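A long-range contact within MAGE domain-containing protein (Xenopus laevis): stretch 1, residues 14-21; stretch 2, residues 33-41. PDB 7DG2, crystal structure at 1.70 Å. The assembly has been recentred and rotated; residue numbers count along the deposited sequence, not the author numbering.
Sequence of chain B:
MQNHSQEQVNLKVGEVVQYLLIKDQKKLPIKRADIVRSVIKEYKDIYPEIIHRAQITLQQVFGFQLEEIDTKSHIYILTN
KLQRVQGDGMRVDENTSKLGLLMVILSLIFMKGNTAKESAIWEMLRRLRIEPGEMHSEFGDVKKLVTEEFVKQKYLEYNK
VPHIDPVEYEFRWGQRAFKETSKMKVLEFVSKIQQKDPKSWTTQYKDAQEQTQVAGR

Stretch 1, residues 14-21: GEVVQYLL
Stretch 2 (33-41) ADIVRSVIK

Two helical segments of one chain pack obliquely, their N-to-C directions 126° apart and their axes 9.8 Å apart at closest approach. Stretch 1 is helical from G14 to L21, part of a helix that extends beyond it at both ends; phi/psi stay near -62/-43, and i to i+4 bonds such as Y19 N to E15 O (2.9 Å) and L20 N to V16 O (2.9 Å) hold it. Stretch 2 is helical from A33 to I40 and opens regularly, with R37 N to A33 O at 2.9 Å and S38 N to D34 O at 2.9 Å. It then widens into a pi-type turn over 36-40: I35 O accepts from both V39 N (3.1 Å) and I40 N (3.1 Å), and K41 N reaches V36 O at 2.9 Å. V39, at phi/psi -113/-52, carries much of this distortion, and K41 leaves helical geometry with positive phi (54/-120). The register is set by V16 and V39, whose CA atoms lie 6.3 Å apart.

The contact buries 384 Å², both sides summed, and is mainly apolar, with no direct hydrogen bond between the stretches. Y19 is its main knob. With CA-to-CB pointing toward stretch 2, chi1 t (-179°) and chi2 85°, its side chain sits among D34, I35, S38 and V39. V39, also pointing toward its partner and with chi1 t, lays CG2 over one face of the ring, 3.7 Å from the Y19 ring centroid and 24° off the normal, a CH-pi contact; Y19 CD1 to V39 CG2 is 3.5 Å. I35 (m, t) brings CG1 to 3.8 Å from Y19 CE2.

V16 (chi1 t) points sideways, and its branched side chain spans three partners: V16 CG1 lies 3.9 Å from I35 CG2; V16 CG2 lies 3.6 Å from V39 CG1 and 3.8 Å from I40 CG1, and is itself 4.2 Å from I35 CG2. The short valine side chains of V16 and V39 fit where their CA atoms are 6.3 Å apart. L20 (m, t) also starts sideways, but its end comes nearer, placing CD2 3.8 Å from I35 CD1; I40 (m, t) likewise starts sideways with its end coming nearer.

Polar groups meet through water at two places. E15 (m, t, chi3 -2°) packs CB 3.8 Å from V39 CG1, combining an aliphatic contact with a carboxylate that binds a water; this water donates to E15 OE1 (2.8 Å) and to V39 O (3.0 Å), tying a side chain to the opposing backbone. The second water lies 2.6 Å from Y19 OH and 3.2 Å from S38 OG, giving the tyrosine hydroxyl a polar partner at the end of its apolar ring. S38 (chi1 m), pointing toward stretch 1 along CA-to-CB, places CB 4.3 Å from Y19 OH. D34 (chi1 m) approaches the same hydroxyl with CB, 3.5 Å from Y19 OH, while its carboxylate serves its own helix: D34 OD1 forms a salt bridge with R37 NH2 at 2.7 Å, including a weak hydrogen bond.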

# COMPACT_ATOMS: atom_id res chain seq x y z
N GLY B 14 15.78 10.88 10.38
CA GLY B 14 14.45 10.31 10.44
C GLY B 14 13.48 10.99 9.48
O GLY B 14 12.65 10.32 8.85
N GLU B 15 13.58 12.31 9.36
CA GLU B 15 12.71 13.03 8.43
C GLU B 15 12.98 12.61 6.99
O GLU B 15 12.05 12.50 6.18
CB GLU B 15 12.88 14.54 8.61
CG GLU B 15 12.37 15.00 9.97
CD GLU B 15 12.84 16.39 10.38
OE1 GLU B 15 13.60 17.03 9.64
OE2 GLU B 15 12.43 16.83 11.48
N VAL B 16 14.25 12.42 6.63
CA VAL B 16 14.56 11.99 5.27
C VAL B 16 13.98 10.60 5.00
O VAL B 16 13.47 10.33 3.90
CB VAL B 16 16.08 12.02 5.03
CG1 VAL B 16 16.40 11.34 3.72
CG2 VAL B 16 16.57 13.49 5.02
N VAL B 17 14.08 9.69 5.97
CA VAL B 17 13.49 8.36 5.80
C VAL B 17 11.99 8.49 5.59
O VAL B 17 11.42 7.87 4.68
CB VAL B 17 13.81 7.46 7.01
CG1 VAL B 17 13.05 6.12 6.91
CG2 VAL B 17 15.31 7.22 7.10
N GLN B 18 11.33 9.30 6.41
CA GLN B 18 9.88 9.50 6.23
C GLN B 18 9.57 10.03 4.84
O GLN B 18 8.62 9.58 4.19
CB GLN B 18 9.34 10.47 7.27
CG GLN B 18 9.34 9.98 8.69
CD GLN B 18 8.71 11.01 9.60
OE1 GLN B 18 9.41 11.79 10.24
NE2 GLN B 18 7.37 11.03 9.64
N TYR B 19 10.36 11.01 4.39
CA TYR B 19 10.13 11.61 3.09
C TYR B 19 10.31 10.59 1.98
O TYR B 19 9.51 10.53 1.04
CB TYR B 19 11.11 12.78 2.92
CG TYR B 19 11.02 13.56 1.65
CD1 TYR B 19 10.11 14.61 1.52
CD2 TYR B 19 11.87 13.31 0.59
CE1 TYR B 19 10.06 15.36 0.37
CE2 TYR B 19 11.81 14.05 -0.56
CZ TYR B 19 10.91 15.07 -0.67
OH TYR B 19 10.84 15.82 -1.82
N LEU B 20 11.36 9.76 2.07
CA LEU B 20 11.57 8.74 1.04
C LEU B 20 10.39 7.77 0.95
O LEU B 20 9.93 7.43 -0.15
CB LEU B 20 12.88 8.00 1.32
CG LEU B 20 14.10 8.87 0.99
CD1 LEU B 20 15.34 8.24 1.58
CD2 LEU B 20 14.24 9.01 -0.53
N LEU B 21 9.90 7.31 2.10
CA LEU B 21 8.75 6.41 2.09
C LEU B 21 7.52 7.08 1.49
O LEU B 21 6.84 6.51 0.63
CB LEU B 21 8.45 5.94 3.52
CG LEU B 21 9.53 5.08 4.15
CD1 LEU B 21 9.17 4.84 5.63
CD2 LEU B 21 9.63 3.75 3.40
N ALA B 33 17.90 16.48 -5.31
CA ALA B 33 17.80 17.91 -5.04
C ALA B 33 16.57 18.25 -4.20
O ALA B 33 16.62 19.18 -3.39
CB ALA B 33 17.79 18.70 -6.36
N ASP B 34 15.48 17.50 -4.36
CA ASP B 34 14.28 17.75 -3.55
C ASP B 34 14.46 17.26 -2.12
O ASP B 34 14.01 17.91 -1.18
CB ASP B 34 13.05 17.09 -4.17
CG ASP B 34 12.57 17.78 -5.43
OD1 ASP B 34 12.78 19.01 -5.58
OD2 ASP B 34 11.95 17.10 -6.28
N ILE B 35 15.12 16.10 -1.92
CA ILE B 35 15.47 15.70 -0.56
C ILE B 35 16.26 16.80 0.13
O ILE B 35 15.98 17.17 1.28
CB ILE B 35 16.27 14.39 -0.57
CG1 ILE B 35 15.48 13.28 -1.27
CG2 ILE B 35 16.63 14.00 0.87
CD1 ILE B 35 16.35 12.03 -1.50
N VAL B 36 17.28 17.32 -0.54
CA VAL B 36 18.16 18.28 0.11
C VAL B 36 17.43 19.59 0.39
O VAL B 36 17.54 20.16 1.48
CB VAL B 36 19.42 18.49 -0.75
CG1 VAL B 36 20.31 19.57 -0.12
CG2 VAL B 36 20.17 17.15 -0.88
N ARG B 37 16.66 20.07 -0.58
CA ARG B 37 15.99 21.37 -0.47
C ARG B 37 14.82 21.32 0.50
O ARG B 37 14.68 22.19 1.37
CB ARG B 37 15.53 21.84 -1.85
CG ARG B 37 14.56 23.02 -1.88
CD ARG B 37 14.41 23.49 -3.33
NE ARG B 37 13.11 23.25 -3.95
CZ ARG B 37 12.54 22.05 -4.15
NH1 ARG B 37 11.36 21.99 -4.76
NH2 ARG B 37 13.11 20.93 -3.74
N SER B 38 13.97 20.31 0.37
CA SER B 38 12.71 20.26 1.11
C SER B 38 12.85 19.70 2.51
O SER B 38 12.03 20.01 3.38
CB SER B 38 11.67 19.44 0.35
OG SER B 38 11.30 20.09 -0.85
N VAL B 39 13.83 18.82 2.75
CA VAL B 39 13.99 18.19 4.05
C VAL B 39 15.28 18.64 4.75
O VAL B 39 15.26 19.02 5.92
CB VAL B 39 13.93 16.65 3.92
CG1 VAL B 39 13.96 16.01 5.29
CG2 VAL B 39 12.68 16.25 3.17
N ILE B 40 16.42 18.53 4.07
CA ILE B 40 17.68 18.70 4.79
C ILE B 40 17.93 20.17 5.12
O ILE B 40 18.47 20.48 6.19
CB ILE B 40 18.82 18.05 3.98
CG1 ILE B 40 18.55 16.53 3.94
CG2 ILE B 40 20.18 18.35 4.60
CD1 ILE B 40 19.63 15.70 3.27
N LYS B 41 17.50 21.08 4.25
CA LYS B 41 17.44 22.51 4.54
C LYS B 41 18.79 23.04 5.03
O LYS B 41 19.78 22.95 4.30
CB LYS B 41 16.32 22.79 5.53
CG LYS B 41 14.92 22.56 4.94
CD LYS B 41 13.87 22.49 6.05
CE LYS B 41 12.47 22.48 5.48
NZ LYS B 41 11.45 22.52 6.57
O HOH W 1 12.78 18.75 7.57
O HOH W 2 9.21 17.88 -1.96